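Local coordinates for protein sensor-type histidine kinase prrB (Mycobacterium tuberculosis, PDB 1YSR) that binds ATP as the C-terminal domain of a two-component sensor kinase that transfers phosphate to a protein histidine, probably signalling to the response regulator PrrA, at residues P36-V41 with A71-A76; R48-N53 with A117-Q122; A81-G86 with N134-G139; G128-E133 with L142-P147. All coordinates share one frame; numbering follows the deposited sequence. Where two conformers were deposited one is given.

In the fold
From the N terminus, each contact crosses the next, and none is nested inside another. Contact 1 closes first, bringing the approach to strand 39-42 against strand 66-74 and enclosing the whole of helix 44-61. Contact 2 starts on that helix, so it crosses contact 1, and it reaches helix 117-125, which packs on one face of the sheet. Contact 3 begins within the loop of contact 2 and joins the end of strand 77-84 to the turn after strand 129-134. Contact 4, the pairing of strands 129-134 and 140-147, in turn crosses contact 3. Val119 packs contact 2 onto contact 4, a backbone hydrogen bond from Ile82 N to Leu142 O joins contacts 3 and 4, and Ile40 meets Leu146 between contacts 1 and 4.

Contact 1: residues P36-V41 with A71-A76; sequences PTCIIV and AVSSRA
Ser73, Pro36 and Ala71 make most of this small crossing, in which the chain entering strand 39-42 runs past the end of strand 66-74 without a direct hydrogen bond between them. The Ser73 hydroxyl is the focal point. With OG anti to its carbonyl carbon (chi1 -48°), it projects between two side chains: Pro36 CG lies 3.6 Å from Ser73 OG, and Cys38 CB comes to 3.5 Å from the same oxygen. In the conformer described, Cys38 holds SG anti to its backbone N (chi1 179°), so CB approaches closer than the sulfur. The Pro36 ring reaches the backbone of the strand, setting CD 3.5 Å from Ala71 O, while the Ala71 methyl points toward the same segment. One water supplies the polar link that the protein atoms lack: it donates to Thr37 O at 2.8 Å and is hydrogen-bonded to Ser73 OG at 2.7 Å. In this Bergerat-type ATPase domain the contact lies at one end of the large sheet. Arg23 of a second subunit packs on Pro36, Val78 of strand 77-84 touches Cys38 and Ala71, Thr11 at the start of helix 10-24 binds the backbone of Pro36 and Cys38, and Leu14 of that helix packs on Ala71.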
loop_
_atom_site.group_PDB
_atom_site.type_symbol
_atom_site.label_atom_id
_atom_site.label_comp_id
_atom_site.label_asym_id
_atom_site.label_seq_id
_atom_site.Cartn_x
_atom_site.Cartn_y
_atom_site.Cartn_z
ATOM N N PRO A 36 14.823 8.086 0.441
ATOM C CA PRO A 36 13.874 9.184 0.308
ATOM C C PRO A 36 12.528 8.572 0.098
ATOM O O PRO A 36 12.442 7.421 -0.377
ATOM C CB PRO A 36 14.293 9.857 -0.985
ATOM C CG PRO A 36 14.973 8.741 -1.808
ATOM C CD PRO A 36 15.685 7.930 -0.741
ATOM N N THR A 37 11.485 9.328 0.429
ATOM C CA THR A 37 10.121 8.926 0.121
ATOM C C THR A 37 9.848 8.956 -1.359
ATOM O O THR A 37 10.066 9.993 -2.025
ATOM C CB THR A 37 9.091 9.775 0.910
ATOM O OG1 THR A 37 9.173 9.421 2.285
ATOM C CG2 THR A 37 7.698 9.482 0.449
ATOM N N CYS A 38 9.423 7.809 -1.905
ATOM C CA CYS A 38 9.087 7.737 -3.313
ATOM C C CYS A 38 7.656 7.338 -3.540
ATOM O O CYS A 38 7.243 6.248 -3.157
ATOM C CB CYS A 38 9.986 6.782 -4.093
ATOM S SG CYS A 38 9.505 6.692 -5.845
ATOM N N ILE A 39 6.902 8.188 -4.233
ATOM C CA ILE A 39 5.528 7.813 -4.571
ATOM C C ILE A 39 5.463 7.410 -6.038
ATOM O O ILE A 39 5.970 8.172 -6.895
ATOM C CB ILE A 39 4.516 8.980 -4.340
ATOM C CG1 ILE A 39 4.766 9.686 -2.974
ATOM C CG2 ILE A 39 3.081 8.450 -4.436
ATOM C CD1 ILE A 39 4.547 8.758 -1.779
ATOM N N ILE A 40 4.819 6.265 -6.340
ATOM C CA ILE A 40 4.510 5.912 -7.737
ATOM C C ILE A 40 3.039 5.631 -7.819
ATOM O O ILE A 40 2.311 5.714 -6.788
ATOM C CB ILE A 40 5.406 4.733 -8.297
ATOM C CG1 ILE A 40 4.956 3.378 -7.677
ATOM C CG2 ILE A 40 6.953 5.057 -8.082
ATOM C CD1 ILE A 40 5.497 2.139 -8.411
ATOM N N VAL A 41 2.550 5.400 -9.029
ATOM C CA VAL A 41 1.204 4.956 -9.190
ATOM C C VAL A 41 1.310 3.493 -9.564
ATOM O O VAL A 41 2.111 3.117 -10.444
ATOM C CB VAL A 41 0.490 5.792 -10.283
ATOM C CG1 VAL A 41 -0.823 5.145 -10.705
ATOM C CG2 VAL A 41 0.238 7.235 -9.712
ATOM N N ALA A 71 15.037 2.010 -1.636
ATOM C CA ALA A 71 14.436 2.679 -2.790
ATOM C C ALA A 71 15.240 3.923 -3.070
ATOM O O ALA A 71 15.529 4.731 -2.148
ATOM C CB ALA A 71 12.977 3.046 -2.491
ATOM N N VAL A 72 15.603 4.053 -4.346
ATOM C CA VAL A 72 16.382 5.177 -4.868
ATOM C C VAL A 72 15.511 5.824 -5.952
ATOM O O VAL A 72 15.125 5.150 -6.920
ATOM C CB VAL A 72 17.698 4.642 -5.475
ATOM C CG1 VAL A 72 18.424 5.710 -6.302
ATOM C CG2 VAL A 72 18.620 4.112 -4.373
ATOM N N SER A 73 15.238 7.115 -5.805
ATOM C CA SER A 73 14.389 7.895 -6.725
ATOM C C SER A 73 15.160 8.676 -7.765
ATOM O O SER A 73 16.223 9.238 -7.474
ATOM C CB SER A 73 13.601 8.952 -5.940
ATOM O OG SER A 73 12.973 8.407 -4.803
ATOM N N SER A 74 14.572 8.788 -8.941
ATOM C CA SER A 74 15.139 9.577 -10.043
ATOM C C SER A 74 14.001 10.144 -10.880
ATOM O O SER A 74 12.819 9.873 -10.610
ATOM C CB SER A 74 16.077 8.698 -10.899
ATOM O OG SER A 74 15.383 7.603 -11.460
ATOM N N ARG A 75 14.344 10.946 -11.888
ATOM C CA ARG A 75 13.316 11.503 -12.743
ATOM C C ARG A 75 12.594 10.351 -13.420
ATOM O O ARG A 75 11.442 10.457 -13.688
ATOM C CB ARG A 75 13.923 12.462 -13.777
ATOM C CG ARG A 75 14.612 13.716 -13.192
ATOM C CD ARG A 75 15.614 14.297 -14.262
ATOM N NE ARG A 75 16.150 15.636 -13.946
ATOM C CZ ARG A 75 15.822 16.754 -14.601
ATOM N NH1 ARG A 75 14.945 16.719 -15.614
ATOM N NH2 ARG A 75 16.351 17.919 -14.233
ATOM N N ALA A 76 13.300 9.243 -13.665
ATOM C CA ALA A 76 12.787 8.063 -14.394
ATOM C C ALA A 76 11.817 7.201 -13.579
ATOM O O ALA A 76 11.002 6.456 -14.133
ATOM C CB ALA A 76 13.968 7.211 -14.874
HETATM O O HOH W 1 12.020 10.712 -3.888
#

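Contact 2: residues R48-N53 with A117-Q122; sequences RLAVDN and ALVAQQ
Two helices of the Bergerat ATP-binding fold, on one side of its sheet, run nearly antiparallel here (153° between directions) with axes 8.5 Å apart; segment 48-53 leads into what is, by sequence, the N box of histidine kinases. Apolar packing carries most of the interface. At its narrowest point the CA atoms of Ala50 and Val119 are 4.5 Å apart, a closeness that the small alanine side chain permits. The Ala50 methyl meets the aliphatic base of Gln122, CB to CB at 4.0 Å, and Gln122 then bends at chi2. Val119 straddles two partners: CG1, anti to the backbone N, faces Leu142 and Leu144 of the sheet, whereas CG2 turns back to the other helix and lies 3.4 Å from Ala50 O. Leu118, pointing at helix 44-61, crosses Leu49 obliquely, its CD1 coming to 4.2 Å from Leu49 CG.

Of the polar groups, Arg48 and Asp52, one turn apart, lie away from helix 117-125 and form a salt bridge with each other, in which NE of Arg48 donates at 165° to the syn lone pair of Asp52 OD1, within the guanidinium plane; Arg48 NH1 has a second carboxylate in Asp20. Asn53, by contrast, faces that helix: it extends with CG anti to its backbone N (chi1 -171°) and crosses Leu118 at about a right angle, while its ND2 binds Ser102. Asn53 OD1 accepts from a water at 2.7 Å, and that same water accepts from Leu118 N at 3.2 Å.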
loop_
_atom_site.group_PDB
_atom_site.type_symbol
_atom_site.label_atom_id
_atom_site.label_comp_id
_atom_site.label_asym_id
_atom_site.label_seq_id
_atom_site.Cartn_x
_atom_site.Cartn_y
_atom_site.Cartn_z
ATOM N N ARG A 48 3.579 -5.111 -2.897
ATOM C CA ARG A 48 3.904 -5.713 -1.601
ATOM C C ARG A 48 4.166 -7.188 -1.765
ATOM O O ARG A 48 5.081 -7.743 -1.160
ATOM C CB ARG A 48 2.796 -5.450 -0.580
ATOM C CG ARG A 48 3.020 -6.147 0.796
ATOM C CD ARG A 48 4.340 -5.712 1.524
ATOM N NE ARG A 48 4.429 -6.595 2.683
ATOM C CZ ARG A 48 3.921 -6.289 3.879
ATOM N NH1 ARG A 48 3.951 -7.179 4.851
ATOM N NH2 ARG A 48 3.427 -5.093 4.090
ATOM N N LEU A 49 3.332 -7.871 -2.549
ATOM C CA LEU A 49 3.541 -9.291 -2.760
ATOM C C LEU A 49 4.928 -9.625 -3.404
ATOM O O LEU A 49 5.584 -10.643 -3.011
ATOM C CB LEU A 49 2.436 -9.812 -3.665
ATOM C CG LEU A 49 2.464 -11.282 -4.092
ATOM C CD1 LEU A 49 2.291 -12.189 -2.936
ATOM C CD2 LEU A 49 1.363 -11.464 -5.179
ATOM N N ALA A 50 5.326 -8.811 -4.378
ATOM C CA ALA A 50 6.637 -8.962 -5.080
ATOM C C ALA A 50 7.746 -8.887 -4.015
ATOM O O ALA A 50 8.670 -9.748 -3.974
ATOM C CB ALA A 50 6.787 -7.880 -6.123
ATOM N N VAL A 51 7.649 -7.880 -3.161
ATOM C CA VAL A 51 8.643 -7.692 -2.066
ATOM C C VAL A 51 8.622 -8.853 -1.099
ATOM O O VAL A 51 9.664 -9.380 -0.721
ATOM C CB VAL A 51 8.452 -6.327 -1.373
ATOM C CG1 VAL A 51 9.384 -6.217 -0.199
ATOM C CG2 VAL A 51 8.752 -5.175 -2.360
ATOM N N ASP A 52 7.414 -9.262 -0.668
ATOM C CA ASP A 52 7.246 -10.421 0.183
ATOM C C ASP A 52 7.889 -11.650 -0.423
ATOM O O ASP A 52 8.568 -12.384 0.291
ATOM C CB ASP A 52 5.733 -10.735 0.437
ATOM C CG ASP A 52 5.042 -9.712 1.339
ATOM O OD1 ASP A 52 5.732 -8.893 1.958
ATOM O OD2 ASP A 52 3.763 -9.725 1.436
ATOM N N ASN A 53 7.659 -11.883 -1.718
ATOM C CA ASN A 53 8.166 -13.049 -2.385
ATOM C C ASN A 53 9.725 -13.016 -2.409
ATOM O O ASN A 53 10.391 -14.058 -2.256
ATOM C CB ASN A 53 7.609 -13.097 -3.809
ATOM C CG ASN A 53 7.909 -14.409 -4.522
ATOM O OD1 ASN A 53 8.484 -14.419 -5.604
ATOM N ND2 ASN A 53 7.471 -15.532 -3.939
ATOM N N ALA A 117 9.219 -15.554 -10.392
ATOM C CA ALA A 117 8.293 -15.184 -11.460
ATOM C C ALA A 117 7.205 -14.214 -11.025
ATOM O O ALA A 117 6.726 -13.431 -11.864
ATOM C CB ALA A 117 7.637 -16.388 -12.048
ATOM N N LEU A 118 6.806 -14.283 -9.743
ATOM C CA LEU A 118 5.792 -13.332 -9.210
ATOM C C LEU A 118 6.324 -11.935 -9.268
ATOM O O LEU A 118 5.627 -11.001 -9.670
ATOM C CB LEU A 118 5.371 -13.643 -7.770
ATOM C CG LEU A 118 4.259 -14.651 -7.442
ATOM C CD1 LEU A 118 4.012 -14.677 -5.914
ATOM C CD2 LEU A 118 2.984 -14.333 -8.210
ATOM N N VAL A 119 7.584 -11.792 -8.891
ATOM C CA VAL A 119 8.259 -10.532 -8.955
ATOM C C VAL A 119 8.295 -10.007 -10.382
ATOM O O VAL A 119 7.926 -8.869 -10.652
ATOM C CB VAL A 119 9.673 -10.646 -8.366
ATOM C CG1 VAL A 119 10.365 -9.327 -8.432
ATOM C CG2 VAL A 119 9.615 -11.122 -6.917
ATOM N N ALA A 120 8.763 -10.829 -11.339
ATOM C CA ALA A 120 8.776 -10.386 -12.721
ATOM C C ALA A 120 7.404 -9.978 -13.245
ATOM O O ALA A 120 7.264 -8.977 -13.952
ATOM C CB ALA A 120 9.411 -11.487 -13.629
ATOM N N GLN A 121 6.391 -10.754 -12.885
ATOM C CA GLN A 121 5.026 -10.478 -13.301
ATOM C C GLN A 121 4.578 -9.079 -12.825
ATOM O O GLN A 121 4.004 -8.296 -13.570
ATOM C CB GLN A 121 4.110 -11.535 -12.710
ATOM C CG GLN A 121 2.694 -11.583 -13.272
ATOM C CD GLN A 121 1.722 -12.219 -12.283
ATOM O OE1 GLN A 121 0.641 -11.683 -12.042
ATOM N NE2 GLN A 121 2.110 -13.341 -11.696
ATOM N N GLN A 122 4.794 -8.813 -11.551
ATOM C CA GLN A 122 4.461 -7.470 -11.004
ATOM C C GLN A 122 5.255 -6.328 -11.652
ATOM O O GLN A 122 4.705 -5.249 -11.983
ATOM C CB GLN A 122 4.561 -7.519 -9.467
ATOM C CG GLN A 122 3.508 -8.376 -8.839
ATOM C CD GLN A 122 2.119 -7.806 -9.151
ATOM O OE1 GLN A 122 1.933 -6.585 -9.207
ATOM N NE2 GLN A 122 1.185 -8.684 -9.415
HETATM O O HOH W 2 7.639 -16.299 -7.347
#

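Contact 3: residues A81-G86 with N134-G139; sequences AIDDNG and NSPLGG
This is a loop-on-strand contact of mixed side chain and main chain, between the end of strand 77-84 and the type I turn Ser135 to Gly138 that leads into strand 140-147. Asp83 and Ser135 form its tightest bond: Ser135 OG, anti to its own backbone N, donates to the anti lone pair of Asp83 OD1 at 2.5 Å. The same hydroxyl accepts from Leu137 N, an ST turn, so it takes part in two hydrogen bonds, one donated and one accepted, and the loop is held in shape. Asp83 OD2 pairs with Arg141. Nearby, Gly139 N donates to Asp84 O at 2.8 Å, from 25° above the carbonyl plane and somewhat bent (134°). Leu137 lays its CB 3.4 Å from Asp84 O and sends CD1 alongside Asp83 CB. Asp84 holds its carboxylate in the crowded position between N and C (chi1 69°), from which OD1 takes Gly86 N at 2.8 Å in an Asx turn and also accepts from Ala140 N. That oxygen lies 3.4 Å from Gly139 CA, a place with no room for a side chain. The sequence Asp84-Asn85-Gly86 fits the G1 box of the histidine kinase ATP-binding fold, whose aspartate recognises adenine in relatives.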
loop_
_atom_site.group_PDB
_atom_site.type_symbol
_atom_site.label_atom_id
_atom_site.label_comp_id
_atom_site.label_asym_id
_atom_site.label_seq_id
_atom_site.Cartn_x
_atom_site.Cartn_y
_atom_site.Cartn_z
ATOM N N ALA A 81 15.383 -2.221 -4.343
ATOM C CA ALA A 81 16.318 -3.371 -4.288
ATOM C C ALA A 81 16.109 -4.174 -3.050
ATOM O O ALA A 81 15.849 -3.598 -1.991
ATOM C CB ALA A 81 17.802 -2.847 -4.329
ATOM N N ILE A 82 16.177 -5.497 -3.184
ATOM C CA ILE A 82 16.104 -6.375 -2.005
ATOM C C ILE A 82 17.452 -7.087 -2.013
ATOM O O ILE A 82 17.752 -7.887 -2.940
ATOM C CB ILE A 82 14.938 -7.396 -2.095
ATOM C CG1 ILE A 82 13.571 -6.647 -2.180
ATOM C CG2 ILE A 82 14.942 -8.248 -0.919
ATOM C CD1 ILE A 82 12.895 -6.670 -3.528
ATOM N N ASP A 83 18.333 -6.636 -1.124
ATOM C CA ASP A 83 19.707 -7.221 -1.001
ATOM C C ASP A 83 19.786 -8.264 0.112
ATOM O O ASP A 83 19.199 -8.047 1.162
ATOM C CB ASP A 83 20.691 -6.073 -0.643
ATOM C CG ASP A 83 21.140 -5.314 -1.839
ATOM O OD1 ASP A 83 22.097 -5.778 -2.483
ATOM O OD2 ASP A 83 20.557 -4.239 -2.118
ATOM N N ASP A 84 20.454 -9.406 -0.088
ATOM C CA ASP A 84 20.531 -10.395 0.991
ATOM C C ASP A 84 21.981 -10.949 1.113
ATOM O O ASP A 84 22.820 -10.724 0.223
ATOM C CB ASP A 84 19.488 -11.529 0.856
ATOM C CG ASP A 84 19.782 -12.453 -0.327
ATOM O OD1 ASP A 84 20.821 -13.151 -0.336
ATOM O OD2 ASP A 84 18.990 -12.483 -1.284
ATOM N N ASN A 85 22.222 -11.613 2.230
ATOM C CA ASN A 85 23.557 -12.139 2.564
ATOM C C ASN A 85 23.538 -13.665 2.390
ATOM O O ASN A 85 24.361 -14.389 2.951
ATOM C CB ASN A 85 23.948 -11.742 4.018
ATOM C CG ASN A 85 23.222 -12.586 5.061
ATOM O OD1 ASN A 85 22.151 -13.135 4.792
ATOM N ND2 ASN A 85 23.827 -12.740 6.253
ATOM N N GLY A 86 22.586 -14.164 1.608
ATOM C CA GLY A 86 22.474 -15.606 1.352
ATOM C C GLY A 86 23.465 -16.100 0.295
ATOM O O GLY A 86 24.492 -15.440 0.014
ATOM N N ASN A 134 24.637 -9.013 -8.064
ATOM C CA ASN A 134 25.312 -9.555 -6.904
ATOM C C ASN A 134 25.247 -8.506 -5.792
ATOM O O ASN A 134 25.445 -7.324 -6.034
ATOM C CB ASN A 134 26.766 -9.971 -7.224
ATOM C CG ASN A 134 26.881 -11.420 -7.778
ATOM O OD1 ASN A 134 25.917 -12.008 -8.332
ATOM N ND2 ASN A 134 28.079 -11.995 -7.628
ATOM N N SER A 135 24.939 -8.920 -4.575
ATOM C CA SER A 135 24.721 -7.926 -3.561
ATOM C C SER A 135 26.072 -7.586 -2.847
ATOM O O SER A 135 26.867 -8.475 -2.662
ATOM C CB SER A 135 23.807 -8.510 -2.519
ATOM O OG SER A 135 23.665 -7.537 -1.539
ATOM N N PRO A 136 26.255 -6.343 -2.408
ATOM C CA PRO A 136 27.325 -5.991 -1.461
ATOM C C PRO A 136 27.225 -6.760 -0.159
ATOM O O PRO A 136 28.231 -6.898 0.558
ATOM C CB PRO A 136 27.066 -4.504 -1.197
ATOM C CG PRO A 136 26.427 -4.011 -2.372
ATOM C CD PRO A 136 25.509 -5.148 -2.820
ATOM N N LEU A 137 26.034 -7.304 0.152
ATOM C CA LEU A 137 25.875 -8.183 1.343
ATOM C C LEU A 137 26.357 -9.604 1.142
ATOM O O LEU A 137 26.478 -10.350 2.116
ATOM C CB LEU A 137 24.410 -8.236 1.875
ATOM C CG LEU A 137 23.861 -6.829 2.167
ATOM C CD1 LEU A 137 22.430 -6.807 2.739
ATOM C CD2 LEU A 137 24.783 -6.094 3.165
ATOM N N GLY A 138 26.576 -10.005 -0.104
ATOM C CA GLY A 138 27.076 -11.368 -0.327
ATOM C C GLY A 138 26.183 -12.317 -1.152
ATOM O O GLY A 138 26.673 -13.234 -1.822
ATOM N N GLY A 139 24.876 -12.082 -1.098
ATOM C CA GLY A 139 23.906 -12.952 -1.695
ATOM C C GLY A 139 23.332 -12.331 -2.954
ATOM O O GLY A 139 24.058 -11.860 -3.800
#

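Contact 4: residues G128-E133 with L142-P147; sequences GTASLE and LVLRLP
Glu133 lies obliquely across Val143, its CD 3.8 Å from Val143 CG2. Arg145, on the same strand as Val143, lays its guanidinium over that valine, with Val143 CG1 3.7 Å from the plane and facing its centre. Glu133 OE2 comes in at the guanidinium edge, its carboxylate tilted 33° to that plane, in a salt bridge to Arg145 NH2 that spans 2.9 Å but is weak as a hydrogen bond (122°); Arg145 NH1 pairs with Glu79 and Glu133 OE1 with Arg141. In this antiparallel beta hairpin of strands 129-134 and 140-147, at the outer side of the five-stranded sheet of the Bergerat fold, Val143 and Arg145 share one face with Thr129 and Ser131, and Glu133 reaches in from near the end of its strand. The hydrogen-bonded pairs are Thr129 with Arg145 and Ser131 with Val143; Val143 N donates to Ser131 O at 2.8 Å, nearly straight at 172°. A water hydrogen-bonds Thr129 OG1 and Ser131 OG and donates to Val143 O. On the other face, covered by helices 94-98 and 117-125, Ala130 CB meets Leu144 CD2 at 3.6 Å. Where the pairing begins, Gly128 CA makes a CA-H...O contact with Arg145 O at 3.0 Å.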
loop_
_atom_site.group_PDB
_atom_site.type_symbol
_atom_site.label_atom_id
_atom_site.label_comp_id
_atom_site.label_asym_id
_atom_site.label_seq_id
_atom_site.Cartn_x
_atom_site.Cartn_y
_atom_site.Cartn_z
ATOM N N GLY A 128 7.844 -1.955 -15.816
ATOM C CA GLY A 128 9.232 -1.883 -15.447
ATOM C C GLY A 128 9.856 -3.255 -15.595
ATOM O O GLY A 128 9.288 -4.145 -16.243
ATOM N N THR A 129 11.006 -3.446 -14.940
ATOM C CA THR A 129 11.751 -4.692 -15.085
ATOM C C THR A 129 12.202 -5.206 -13.727
ATOM O O THR A 129 12.300 -4.422 -12.788
ATOM C CB THR A 129 12.999 -4.462 -15.926
ATOM O OG1 THR A 129 13.803 -3.429 -15.313
ATOM C CG2 THR A 129 12.589 -3.975 -17.329
ATOM N N ALA A 130 12.388 -6.530 -13.627
ATOM C CA ALA A 130 13.028 -7.126 -12.455
ATOM C C ALA A 130 14.321 -7.818 -12.925
ATOM O O ALA A 130 14.342 -8.459 -13.964
ATOM C CB ALA A 130 12.112 -8.100 -11.820
ATOM N N SER A 131 15.396 -7.660 -12.168
ATOM C CA SER A 131 16.620 -8.373 -12.519
ATOM C C SER A 131 17.401 -8.707 -11.286
ATOM O O SER A 131 17.140 -8.177 -10.194
ATOM C CB SER A 131 17.435 -7.524 -13.453
ATOM O OG SER A 131 17.655 -6.302 -12.841
ATOM N N LEU A 132 18.376 -9.591 -11.479
ATOM C CA LEU A 132 19.266 -9.997 -10.387
ATOM C C LEU A 132 20.699 -9.528 -10.621
ATOM O O LEU A 132 21.225 -9.485 -11.776
ATOM C CB LEU A 132 19.222 -11.507 -10.245
ATOM C CG LEU A 132 18.015 -12.071 -9.476
ATOM C CD1 LEU A 132 17.729 -13.480 -9.838
ATOM C CD2 LEU A 132 18.262 -11.962 -7.938
ATOM N N GLU A 133 21.304 -9.134 -9.515
ATOM C CA GLU A 133 22.687 -8.622 -9.458
ATOM C C GLU A 133 23.331 -9.261 -8.251
ATOM O O GLU A 133 22.680 -10.020 -7.515
ATOM C CB GLU A 133 22.693 -7.122 -9.256
ATOM C CG GLU A 133 22.148 -6.369 -10.411
ATOM C CD GLU A 133 22.107 -4.877 -10.171
ATOM O OE1 GLU A 133 22.608 -4.421 -9.110
ATOM O OE2 GLU A 133 21.564 -4.167 -11.041
ATOM N N LEU A 142 17.966 -8.292 -5.768
ATOM C CA LEU A 142 16.891 -8.249 -6.744
ATOM C C LEU A 142 16.470 -6.811 -6.911
ATOM O O LEU A 142 16.129 -6.144 -5.924
ATOM C CB LEU A 142 15.700 -9.078 -6.252
ATOM C CG LEU A 142 14.350 -9.091 -7.001
ATOM C CD1 LEU A 142 14.481 -9.363 -8.397
ATOM C CD2 LEU A 142 13.557 -10.183 -6.373
ATOM N N VAL A 143 16.465 -6.336 -8.157
ATOM C CA VAL A 143 16.240 -4.962 -8.423
ATOM C C VAL A 143 15.008 -4.811 -9.278
ATOM O O VAL A 143 14.900 -5.420 -10.337
ATOM C CB VAL A 143 17.415 -4.257 -9.160
ATOM C CG1 VAL A 143 17.127 -2.779 -9.165
ATOM C CG2 VAL A 143 18.721 -4.466 -8.455
ATOM N N LEU A 144 14.069 -4.003 -8.814
ATOM C CA LEU A 144 12.848 -3.757 -9.628
ATOM C C LEU A 144 12.937 -2.356 -10.051
ATOM O O LEU A 144 13.076 -1.492 -9.215
ATOM C CB LEU A 144 11.599 -3.846 -8.792
ATOM C CG LEU A 144 11.136 -5.091 -8.111
ATOM C CD1 LEU A 144 9.615 -5.046 -8.234
ATOM C CD2 LEU A 144 11.715 -6.301 -8.745
ATOM N N ARG A 145 12.898 -2.104 -11.351
ATOM C CA ARG A 145 12.995 -0.755 -11.844
ATOM C C ARG A 145 11.660 -0.324 -12.446
ATOM O O ARG A 145 11.243 -0.860 -13.455
ATOM C CB ARG A 145 14.101 -0.656 -12.873
ATOM C CG ARG A 145 15.470 -0.778 -12.273
ATOM C CD ARG A 145 16.551 -0.667 -13.324
ATOM N NE ARG A 145 17.557 -1.707 -13.183
ATOM C CZ ARG A 145 18.623 -1.577 -12.417
ATOM N NH1 ARG A 145 18.781 -0.461 -11.739
ATOM N NH2 ARG A 145 19.516 -2.539 -12.320
ATOM N N LEU A 146 11.031 0.653 -11.807
ATOM C CA LEU A 146 9.668 1.026 -12.096
ATOM C C LEU A 146 9.536 2.490 -12.491
ATOM O O LEU A 146 10.156 3.352 -11.854
ATOM C CB LEU A 146 8.759 0.755 -10.912
ATOM C CG LEU A 146 8.742 -0.643 -10.355
ATOM C CD1 LEU A 146 7.767 -0.746 -9.202
ATOM C CD2 LEU A 146 8.518 -1.726 -11.394
ATOM N N PRO A 147 8.760 2.751 -13.574
ATOM C CA PRO A 147 8.617 4.104 -14.056
ATOM C C PRO A 147 7.780 4.954 -13.134
ATOM O O PRO A 147 6.787 4.473 -12.550
ATOM C CB PRO A 147 7.924 3.936 -15.401
ATOM C CG PRO A 147 7.189 2.700 -15.332
ATOM C CD PRO A 147 8.094 1.785 -14.472
HETATM O O HOH W 3 15.507 -4.204 -12.994
#